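Local coordinates for protein predicted component of a thermophile-specific DNA repair system, contains a RAMP domain (Methanopyrus kandleri, PDB 4N0L) that is the Csm3 component of a type III-A CRISPR system, an RNA-binding protein with an RRM-like RAMP fold, and may act as an endonuclease, at residues Ala60-Ala65 / Leu242-Ser247; Gly144-Pro147 / Tyr151-Pro154; Thr181-Asp186 / Gly221-Leu226; Asp324-Ala329 / Val337-Glu342. One frame throughout, in Å; residues are numbered along the deposited sequence.

Contact 1. Residues Ala60-Ala65 / Leu242-Ser247; sequences ALFELA and LKYLMS
The hydroxyl of Tyr244, whose root carries the contact with Phe62, is hydrogen-bonded to OE1 of Glu111, so the phenol is held at its far end while its near end packs against the facing helix. The contact itself is apolar. Phe62 reaches across from helix 51-69 with the outer corner of its ring: CZ lies 3.5 Å from Tyr244 CB, and CE1 comes within 3.7 Å of Tyr244 CD1. This corner fits against the bend where the tyrosine ring leaves its CB, so that CB, CG and CD1 of Tyr244 all touch it. With CG of Phe62 anti to its backbone N (chi1 177°), the benzyl group projects out toward helix 238-255. The Tyr244 ring takes the other course, its CG lying anti to the carbonyl carbon (chi1 -65°). The two rings are tilted against each other, with centroids 5.4 Å apart and planes inclined by 46°. The two backbones come closest at Phe62 CA and Ser247 CA, 7.5 Å apart, and Phe62 and Tyr244 supply the side-chain contact. Phe62 stands close to the metal site without being part of it, its side chain about 9 Å from the zinc ion and about 7 Å from that of the zinc ligand Cys115. Val117 of helix 116-121 packs on Phe62, Pro116 and Ile120 of the same helix pack on Tyr244, and Trp66 meets the Tyr244 ring edge-to-face. Helices 51-69 and 238-255 thus come together beside helix 116-121, while the far side of helix 238-255 faces helix 333-338.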
# COMPACT_ATOMS: atom_id res chain seq x y z
N ALA A 60 -5.22 2.34 -5.35
CA ALA A 60 -6.47 2.74 -6.00
C ALA A 60 -7.47 3.32 -5.00
O ALA A 60 -8.20 4.26 -5.32
CB ALA A 60 -7.08 1.57 -6.74
N LEU A 61 -7.51 2.75 -3.80
CA LEU A 61 -8.44 3.20 -2.77
C LEU A 61 -7.94 4.45 -2.05
O LEU A 61 -8.72 5.36 -1.75
CB LEU A 61 -8.71 2.09 -1.76
CG LEU A 61 -9.34 0.82 -2.33
CD1 LEU A 61 -9.48 -0.24 -1.25
CD2 LEU A 61 -10.69 1.13 -2.96
N PHE A 62 -6.64 4.49 -1.76
CA PHE A 62 -6.05 5.65 -1.10
C PHE A 62 -6.15 6.92 -1.93
O PHE A 62 -6.45 7.99 -1.41
CB PHE A 62 -4.59 5.40 -0.74
CG PHE A 62 -3.92 6.59 -0.10
CD1 PHE A 62 -4.26 6.98 1.18
CD2 PHE A 62 -2.97 7.32 -0.80
CE1 PHE A 62 -3.66 8.08 1.77
CE2 PHE A 62 -2.37 8.42 -0.22
CZ PHE A 62 -2.71 8.80 1.07
N GLU A 63 -5.88 6.80 -3.23
CA GLU A 63 -5.88 7.98 -4.09
C GLU A 63 -7.28 8.59 -4.16
O GLU A 63 -7.43 9.81 -4.16
CB GLU A 63 -5.36 7.64 -5.49
CG GLU A 63 -6.28 6.83 -6.39
CD GLU A 63 -5.65 6.51 -7.73
OE1 GLU A 63 -4.63 7.13 -8.07
OE2 GLU A 63 -6.18 5.64 -8.45
N LEU A 64 -8.31 7.74 -4.17
CA LEU A 64 -9.69 8.20 -4.14
C LEU A 64 -10.02 8.87 -2.82
O LEU A 64 -10.65 9.93 -2.79
CB LEU A 64 -10.65 7.03 -4.38
CG LEU A 64 -10.73 6.50 -5.81
CD1 LEU A 64 -11.68 5.32 -5.88
CD2 LEU A 64 -11.17 7.61 -6.76
N ALA A 65 -9.61 8.25 -1.72
CA ALA A 65 -9.85 8.80 -0.39
C ALA A 65 -9.12 10.12 -0.21
O ALA A 65 -9.65 11.05 0.38
CB ALA A 65 -9.43 7.80 0.68
N LEU A 242 3.60 6.55 7.05
CA LEU A 242 3.08 5.44 7.84
C LEU A 242 1.59 5.60 8.07
O LEU A 242 0.83 4.63 7.99
CB LEU A 242 3.82 5.33 9.17
CG LEU A 242 5.29 4.93 9.08
CD1 LEU A 242 5.89 4.77 10.47
CD2 LEU A 242 5.47 3.66 8.27
N LYS A 243 1.17 6.83 8.37
CA LYS A 243 -0.25 7.13 8.55
C LYS A 243 -1.05 6.80 7.30
O LYS A 243 -2.11 6.17 7.39
CB LYS A 243 -0.44 8.61 8.91
CG LYS A 243 -1.85 8.96 9.34
CD LYS A 243 -2.27 10.32 8.82
CE LYS A 243 -1.36 11.42 9.34
NZ LYS A 243 -1.58 12.70 8.63
N TYR A 244 -0.55 7.21 6.15
CA TYR A 244 -1.26 7.01 4.89
C TYR A 244 -1.19 5.56 4.43
O TYR A 244 -2.15 5.05 3.86
CB TYR A 244 -0.70 7.95 3.82
CG TYR A 244 -0.94 9.42 4.14
CD1 TYR A 244 -2.14 9.83 4.70
CD2 TYR A 244 0.03 10.38 3.88
CE1 TYR A 244 -2.37 11.16 5.00
CE2 TYR A 244 -0.19 11.71 4.17
CZ TYR A 244 -1.40 12.10 4.73
OH TYR A 244 -1.63 13.42 5.02
N LEU A 245 -0.06 4.91 4.68
CA LEU A 245 0.08 3.49 4.36
C LEU A 245 -0.93 2.66 5.17
O LEU A 245 -1.65 1.83 4.61
CB LEU A 245 1.50 3.01 4.64
CG LEU A 245 1.72 1.50 4.46
CD1 LEU A 245 1.35 1.07 3.05
CD2 LEU A 245 3.15 1.12 4.79
N MET A 246 -0.96 2.90 6.48
CA MET A 246 -1.93 2.25 7.35
C MET A 246 -3.35 2.57 6.92
O MET A 246 -4.21 1.69 6.88
CB MET A 246 -1.72 2.68 8.81
CG MET A 246 -0.48 2.12 9.48
SD MET A 246 -0.44 0.32 9.52
CE MET A 246 1.10 0.05 10.40
N SER A 247 -3.59 3.84 6.60
CA SER A 247 -4.91 4.29 6.16
C SER A 247 -5.37 3.55 4.91
O SER A 247 -6.55 3.20 4.79
CB SER A 247 -4.90 5.79 5.88
OG SER A 247 -4.52 6.52 7.03

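Contact 2. Residues Gly144-Pro147 / Tyr151-Pro154; sequences GYDP and YRDP
Asp146 and Arg152 reach toward each other from the two segments and join in an end-on salt bridge, each carboxylate oxygen taking one terminal nitrogen. Arg152 NH1 gives a nearly straight hydrogen bond to the syn lone pair of Asp146 OD1, at 2.8 Å and close to the guanidinium plane. The second bond, from Arg152 NH2 to Asp146 OD2 at 2.9 Å, is more bent, and its nitrogen lies well out of the carboxylate plane on the syn side. The two flat groups are twisted by 37° against each other. Asp146 extends its carboxylate away from its own backbone N, across the gap. Arg152 is folded instead: CG sits between the backbone N and the carbonyl carbon (chi1 62°), and a further bend at chi2 (99°) swings the chain round before it straightens through CD toward the acid. This pair joins two arms of the irregular loop between helices 133-137 and 157-160, outlying from the chain's centre, with the Tyr151 side chain about 11 Å from the zinc ligands His86 and Cys88. Arg152 NE bonds to the carbonyl O of Phe130, and Asp146 OD2 also accepts the amide of Tyr148, so each partner has a further bond outside the bridge. Asp146 OD1 also lies 4.2 Å from Pro154 CB. The Tyr151 ring presents its edge to the Pro147 carbonyl, CE2 standing 4.0 Å from Pro147 O.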
# COMPACT_ATOMS: atom_id res chain seq x y z
N GLY A 144 -10.54 17.85 -22.95
CA GLY A 144 -11.17 18.80 -23.84
C GLY A 144 -11.02 20.22 -23.34
O GLY A 144 -11.60 21.15 -23.89
N TYR A 145 -10.23 20.38 -22.28
CA TYR A 145 -9.96 21.69 -21.69
C TYR A 145 -8.83 21.55 -20.69
O TYR A 145 -8.42 20.44 -20.35
CB TYR A 145 -11.21 22.26 -21.01
CG TYR A 145 -11.50 21.64 -19.66
CD1 TYR A 145 -12.18 20.43 -19.55
CD2 TYR A 145 -11.11 22.27 -18.48
CE1 TYR A 145 -12.45 19.87 -18.32
CE2 TYR A 145 -11.38 21.71 -17.25
CZ TYR A 145 -12.04 20.51 -17.18
OH TYR A 145 -12.31 19.96 -15.95
N ASP A 146 -8.32 22.69 -20.22
CA ASP A 146 -7.21 22.69 -19.27
C ASP A 146 -7.70 23.05 -17.87
O ASP A 146 -8.08 24.19 -17.62
CB ASP A 146 -6.11 23.66 -19.72
CG ASP A 146 -4.95 23.72 -18.75
OD1 ASP A 146 -4.32 24.79 -18.65
OD2 ASP A 146 -4.67 22.70 -18.10
N PRO A 147 -7.70 22.06 -16.96
CA PRO A 147 -8.20 22.26 -15.60
C PRO A 147 -7.15 22.83 -14.66
O PRO A 147 -7.46 23.11 -13.50
CB PRO A 147 -8.59 20.85 -15.18
CG PRO A 147 -7.59 19.99 -15.88
CD PRO A 147 -7.32 20.66 -17.21
N TYR A 151 -3.56 26.82 -11.39
CA TYR A 151 -2.37 26.35 -10.69
C TYR A 151 -1.09 26.72 -11.43
O TYR A 151 -0.02 26.86 -10.82
CB TYR A 151 -2.44 24.84 -10.46
CG TYR A 151 -3.71 24.42 -9.75
CD1 TYR A 151 -3.90 24.71 -8.41
CD2 TYR A 151 -4.72 23.74 -10.43
CE1 TYR A 151 -5.06 24.34 -7.75
CE2 TYR A 151 -5.88 23.36 -9.78
CZ TYR A 151 -6.04 23.66 -8.44
OH TYR A 151 -7.20 23.29 -7.79
N ARG A 152 -1.20 26.89 -12.74
CA ARG A 152 -0.04 27.21 -13.57
C ARG A 152 -0.46 27.75 -14.92
O ARG A 152 -1.50 27.38 -15.46
CB ARG A 152 0.85 25.96 -13.75
CG ARG A 152 0.18 24.80 -14.47
CD ARG A 152 0.57 24.74 -15.95
NE ARG A 152 -0.08 23.64 -16.65
CZ ARG A 152 -1.27 23.72 -17.23
NH1 ARG A 152 -1.96 24.85 -17.18
NH2 ARG A 152 -1.79 22.67 -17.85
N ASP A 153 0.37 28.63 -15.47
CA ASP A 153 0.17 29.15 -16.81
C ASP A 153 0.56 28.09 -17.82
O ASP A 153 1.65 27.54 -17.75
CB ASP A 153 0.99 30.43 -17.03
CG ASP A 153 0.65 31.13 -18.33
OD1 ASP A 153 0.55 32.38 -18.32
OD2 ASP A 153 0.50 30.45 -19.37
N PRO A 154 -0.34 27.79 -18.77
CA PRO A 154 -0.07 26.81 -19.83
C PRO A 154 1.19 27.14 -20.63
O PRO A 154 1.79 26.25 -21.24
CB PRO A 154 -1.32 26.89 -20.72
CG PRO A 154 -2.03 28.15 -20.31
CD PRO A 154 -1.71 28.33 -18.86

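Contact 3. Residues Thr181-Asp186 / Gly221-Leu226; sequences TYTVND and GSRFGL
Thr183 turns its hydroxyl anti to its carbonyl carbon (chi1 -67°), which aims OG1 at the backbone of Arg223 and leaves the methyl CG2 to lie against Ser222. Tyr182, the preceding residue, swings its ring anti to the backbone N instead, bringing CD2 and CE2 up to the long Arg223 side chain. The amide of Arg223 donates to Thr183 OG1 over 2.8 Å, in a markedly bent hydrogen bond of 135°. The same oxygen is hydrogen-bonded to Thr180 OG1, so Thr183 is tied at once to the strand and to the residue just ahead of its own helix. Beside this polar grip, Thr183 CG2 packs 3.9 Å from Ser222 CB, while the Ser222 hydroxyl is engaged with Pro219 O. The first turn of helix 181-191 is thereby laid against the start of strand 223-231. In the RRM-like antiparallel sheet this strand runs between strands 172-174 and 7-16, and the backbone of Ser222 is bonded to that of Leu16 on the latter. Arg223 leaves its strand in an extended chain from CG to NE, crossing the tyrosine obliquely. Its CD lies 3.8 Å from Tyr182 CE2, and NE comes 3.7 Å from that same ring carbon. Ring and guanidinium planes stand 82° apart; CD and NE of the arginine make the touch. The guanidinium lies alongside the phenol, and its NH1 makes a salt bridge with Glu13 of strand 7-16.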
# COMPACT_ATOMS: atom_id res chain seq x y z
N THR A 181 0.76 -21.97 7.49
CA THR A 181 0.70 -23.40 7.79
C THR A 181 -0.60 -23.76 8.49
O THR A 181 -1.22 -24.78 8.19
CB THR A 181 1.90 -23.84 8.66
OG1 THR A 181 3.11 -23.70 7.91
CG2 THR A 181 1.75 -25.29 9.09
N TYR A 182 -1.02 -22.91 9.43
CA TYR A 182 -2.30 -23.08 10.11
C TYR A 182 -3.46 -23.10 9.12
O TYR A 182 -4.39 -23.89 9.25
CB TYR A 182 -2.51 -21.96 11.14
CG TYR A 182 -3.95 -21.82 11.60
CD1 TYR A 182 -4.47 -22.67 12.57
CD2 TYR A 182 -4.77 -20.82 11.09
CE1 TYR A 182 -5.78 -22.54 13.00
CE2 TYR A 182 -6.08 -20.68 11.52
CZ TYR A 182 -6.58 -21.55 12.47
OH TYR A 182 -7.88 -21.42 12.90
N THR A 183 -3.39 -22.23 8.12
CA THR A 183 -4.45 -22.13 7.13
C THR A 183 -4.52 -23.40 6.28
O THR A 183 -5.61 -23.87 5.93
CB THR A 183 -4.25 -20.89 6.23
OG1 THR A 183 -4.43 -19.70 7.02
CG2 THR A 183 -5.25 -20.86 5.09
N VAL A 184 -3.37 -23.97 5.96
CA VAL A 184 -3.30 -25.19 5.15
C VAL A 184 -3.67 -26.43 5.97
O VAL A 184 -4.46 -27.26 5.52
CB VAL A 184 -1.90 -25.38 4.55
CG1 VAL A 184 -1.82 -26.72 3.81
CG2 VAL A 184 -1.56 -24.23 3.61
N ASN A 185 -3.09 -26.55 7.16
CA ASN A 185 -3.27 -27.73 8.00
C ASN A 185 -4.61 -27.76 8.74
O ASN A 185 -5.10 -28.84 9.09
CB ASN A 185 -2.14 -27.83 9.02
CG ASN A 185 -0.81 -28.21 8.38
OD1 ASN A 185 -0.71 -28.33 7.16
ND2 ASN A 185 0.21 -28.41 9.21
N ASP A 186 -5.20 -26.59 8.99
CA ASP A 186 -6.41 -26.52 9.80
C ASP A 186 -7.61 -25.99 9.01
O ASP A 186 -8.58 -26.72 8.81
CB ASP A 186 -6.16 -25.64 11.03
CG ASP A 186 -7.35 -25.61 11.98
OD1 ASP A 186 -7.14 -25.79 13.19
OD2 ASP A 186 -8.49 -25.38 11.51
N GLY A 221 -11.95 -17.10 7.32
CA GLY A 221 -11.04 -17.37 8.41
C GLY A 221 -9.65 -17.76 7.95
O GLY A 221 -8.73 -17.90 8.76
N SER A 222 -9.50 -17.93 6.64
CA SER A 222 -8.19 -18.23 6.05
C SER A 222 -7.21 -17.11 6.32
O SER A 222 -7.59 -15.95 6.44
CB SER A 222 -8.32 -18.47 4.55
OG SER A 222 -9.14 -19.59 4.27
N ARG A 223 -5.93 -17.46 6.41
CA ARG A 223 -4.93 -16.48 6.80
C ARG A 223 -3.71 -16.53 5.89
O ARG A 223 -3.18 -17.60 5.59
CB ARG A 223 -4.53 -16.70 8.26
CG ARG A 223 -5.66 -16.39 9.23
CD ARG A 223 -5.45 -17.05 10.58
NE ARG A 223 -6.65 -17.02 11.40
CZ ARG A 223 -6.83 -16.20 12.43
NH1 ARG A 223 -5.89 -15.33 12.76
NH2 ARG A 223 -7.96 -16.24 13.13
N PHE A 224 -3.30 -15.36 5.43
CA PHE A 224 -2.17 -15.24 4.51
C PHE A 224 -1.10 -14.36 5.13
O PHE A 224 -1.40 -13.34 5.75
CB PHE A 224 -2.63 -14.68 3.16
CG PHE A 224 -3.66 -15.54 2.47
CD1 PHE A 224 -4.99 -15.51 2.86
CD2 PHE A 224 -3.29 -16.38 1.43
CE1 PHE A 224 -5.93 -16.31 2.23
CE2 PHE A 224 -4.23 -17.18 0.80
CZ PHE A 224 -5.56 -17.14 1.20
N GLY A 225 0.16 -14.79 5.00
CA GLY A 225 1.28 -14.06 5.57
C GLY A 225 1.36 -12.63 5.08
O GLY A 225 1.22 -12.36 3.89
N LEU A 226 1.58 -11.72 6.02
CA LEU A 226 1.72 -10.31 5.70
C LEU A 226 3.11 -9.81 6.09
O LEU A 226 3.44 -9.71 7.25
CB LEU A 226 0.65 -9.48 6.40
CG LEU A 226 0.64 -8.00 6.06
CD1 LEU A 226 0.28 -7.77 4.60
CD2 LEU A 226 -0.32 -7.25 6.96

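Contact 4. Residues Asp324-Ala329 / Val337-Glu342; sequences DLEDRA and VERLDE
A surface salt-bridge network of Glu326, Arg339 and Glu338 ties the chain leaving helix 322-325 to the junction of helices 333-338 and 340-345, where Arg339 takes the N-cap position of the second helix. Arg339 uses its NE edge: NE donates to Glu326 OE1 at 3.0 Å, with the oxygen near the guanidinium plane. NH2 adds a weak bond to the same Glu326 OE1, at 3.3 Å, so a single oxygen takes both donors. Glu326 bends at chi2 (59°) and its side chain lies nearly perpendicular to that of the arginine, the two flat groups standing 78° apart. NE meets OE1 on its anti side, 20° out of the carboxylate plane. Arg339 NH1 bonds instead to Glu335 O, with only a weak, long link of 3.5 Å from NH1 to Glu338 OE1. Leu331 packs on both Leu325 and Arg339. The apolar part of the contact lies on Leu325, whose CB is 4.3 Å from Arg339 CD. The side chains of Leu325 and Glu342 run antiparallel alongside each other, Leu325 CD2 lying 4.1 Å from Glu342 CG.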
# COMPACT_ATOMS: atom_id res chain seq x y z
N ASP A 324 4.04 -4.11 22.91
CA ASP A 324 4.71 -2.98 23.57
C ASP A 324 3.77 -1.80 23.79
O ASP A 324 3.98 -1.00 24.70
CB ASP A 324 5.92 -2.52 22.76
CG ASP A 324 6.96 -3.61 22.59
OD1 ASP A 324 7.06 -4.49 23.47
OD2 ASP A 324 7.68 -3.59 21.57
N LEU A 325 2.76 -1.68 22.94
CA LEU A 325 1.87 -0.52 22.98
C LEU A 325 0.54 -0.80 23.65
O LEU A 325 -0.15 0.12 24.09
CB LEU A 325 1.62 0.00 21.57
CG LEU A 325 2.83 0.22 20.66
CD1 LEU A 325 2.37 0.62 19.28
CD2 LEU A 325 3.76 1.27 21.25
N GLU A 326 0.18 -2.07 23.75
CA GLU A 326 -1.16 -2.45 24.15
C GLU A 326 -1.20 -3.92 24.56
O GLU A 326 -0.31 -4.69 24.21
CB GLU A 326 -2.15 -2.20 23.01
CG GLU A 326 -3.50 -1.65 23.44
CD GLU A 326 -3.38 -0.33 24.16
OE1 GLU A 326 -2.93 0.65 23.54
OE2 GLU A 326 -3.75 -0.27 25.36
N ASP A 327 -2.24 -4.30 25.30
CA ASP A 327 -2.38 -5.68 25.73
C ASP A 327 -2.99 -6.49 24.59
O ASP A 327 -4.11 -6.99 24.69
CB ASP A 327 -3.25 -5.77 26.99
CG ASP A 327 -3.34 -7.17 27.55
OD1 ASP A 327 -2.41 -7.97 27.31
OD2 ASP A 327 -4.34 -7.48 28.24
N ARG A 328 -2.24 -6.60 23.50
CA ARG A 328 -2.71 -7.22 22.26
C ARG A 328 -1.58 -7.93 21.55
O ARG A 328 -0.41 -7.54 21.67
CB ARG A 328 -3.31 -6.17 21.32
CG ARG A 328 -4.38 -5.26 21.92
CD ARG A 328 -5.75 -5.89 21.75
NE ARG A 328 -6.02 -6.16 20.34
CZ ARG A 328 -6.45 -5.25 19.46
NH1 ARG A 328 -6.66 -5.59 18.20
NH2 ARG A 328 -6.67 -4.00 19.85
N ALA A 329 -1.92 -8.96 20.78
CA ALA A 329 -0.92 -9.68 19.99
C ALA A 329 -0.68 -8.95 18.67
O ALA A 329 0.38 -9.09 18.06
CB ALA A 329 -1.37 -11.11 19.74
N VAL A 337 -2.33 3.76 13.51
CA VAL A 337 -2.39 5.19 13.21
C VAL A 337 -2.51 6.01 14.49
O VAL A 337 -1.74 6.95 14.71
CB VAL A 337 -3.59 5.53 12.30
CG1 VAL A 337 -3.78 7.03 12.21
CG2 VAL A 337 -3.38 4.94 10.92
N GLU A 338 -3.46 5.63 15.34
CA GLU A 338 -3.75 6.34 16.57
C GLU A 338 -2.55 6.42 17.51
O GLU A 338 -2.48 7.29 18.38
CB GLU A 338 -4.93 5.69 17.29
CG GLU A 338 -6.28 6.03 16.69
CD GLU A 338 -7.36 5.02 17.04
OE1 GLU A 338 -7.11 4.15 17.90
OE2 GLU A 338 -8.45 5.09 16.44
N ARG A 339 -1.59 5.51 17.33
CA ARG A 339 -0.44 5.43 18.22
C ARG A 339 0.87 5.73 17.48
O ARG A 339 1.94 5.32 17.93
CB ARG A 339 -0.36 4.05 18.86
CG ARG A 339 -1.50 3.76 19.82
CD ARG A 339 -1.71 2.26 20.00
NE ARG A 339 -2.86 1.98 20.85
CZ ARG A 339 -4.13 2.03 20.43
NH1 ARG A 339 -4.40 2.35 19.18
NH2 ARG A 339 -5.11 1.75 21.28
N LEU A 340 0.79 6.46 16.38
CA LEU A 340 1.95 6.66 15.52
C LEU A 340 2.97 7.63 16.11
O LEU A 340 4.18 7.47 15.90
CB LEU A 340 1.52 7.17 14.15
CG LEU A 340 1.31 6.08 13.09
CD1 LEU A 340 1.13 6.72 11.74
CD2 LEU A 340 2.49 5.12 13.07
N ASP A 341 2.49 8.64 16.84
CA ASP A 341 3.38 9.54 17.57
C ASP A 341 4.25 8.72 18.50
O ASP A 341 5.47 8.87 18.54
CB ASP A 341 2.58 10.58 18.36
CG ASP A 341 1.98 11.65 17.47
OD1 ASP A 341 2.47 11.83 16.34
OD2 ASP A 341 1.01 12.31 17.91
N GLU A 342 3.58 7.85 19.25
CA GLU A 342 4.22 6.94 20.19
C GLU A 342 5.22 6.02 19.48
O GLU A 342 6.35 5.84 19.94
CB GLU A 342 3.14 6.13 20.90
CG GLU A 342 3.58 5.32 22.08
CD GLU A 342 2.44 5.10 23.06
OE1 GLU A 342 2.69 4.65 24.20
OE2 GLU A 342 1.29 5.40 22.69

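In the fold
From the N terminus, helix 51-69 opens contact 1, which closes only at helix 238-255, enclosing most of the RAMP region. Two smaller loops lie within it, one after the other: contact 2 folds back a short loop near the zinc-bearing part, and contact 3 binds helix 181-191 to strand 223-231, which leads directly into helix 238-255. Contacts 2 and 3 lie on opposite sides of the chain's centre, their centres 51 Å apart. Contact 4 follows in series, closing a short loop near the C terminus. It touches contact 1, Val337 and Leu340 packing on Met246, Lys243 and Leu242, so helix 238-255 links the core to the C-terminal helices.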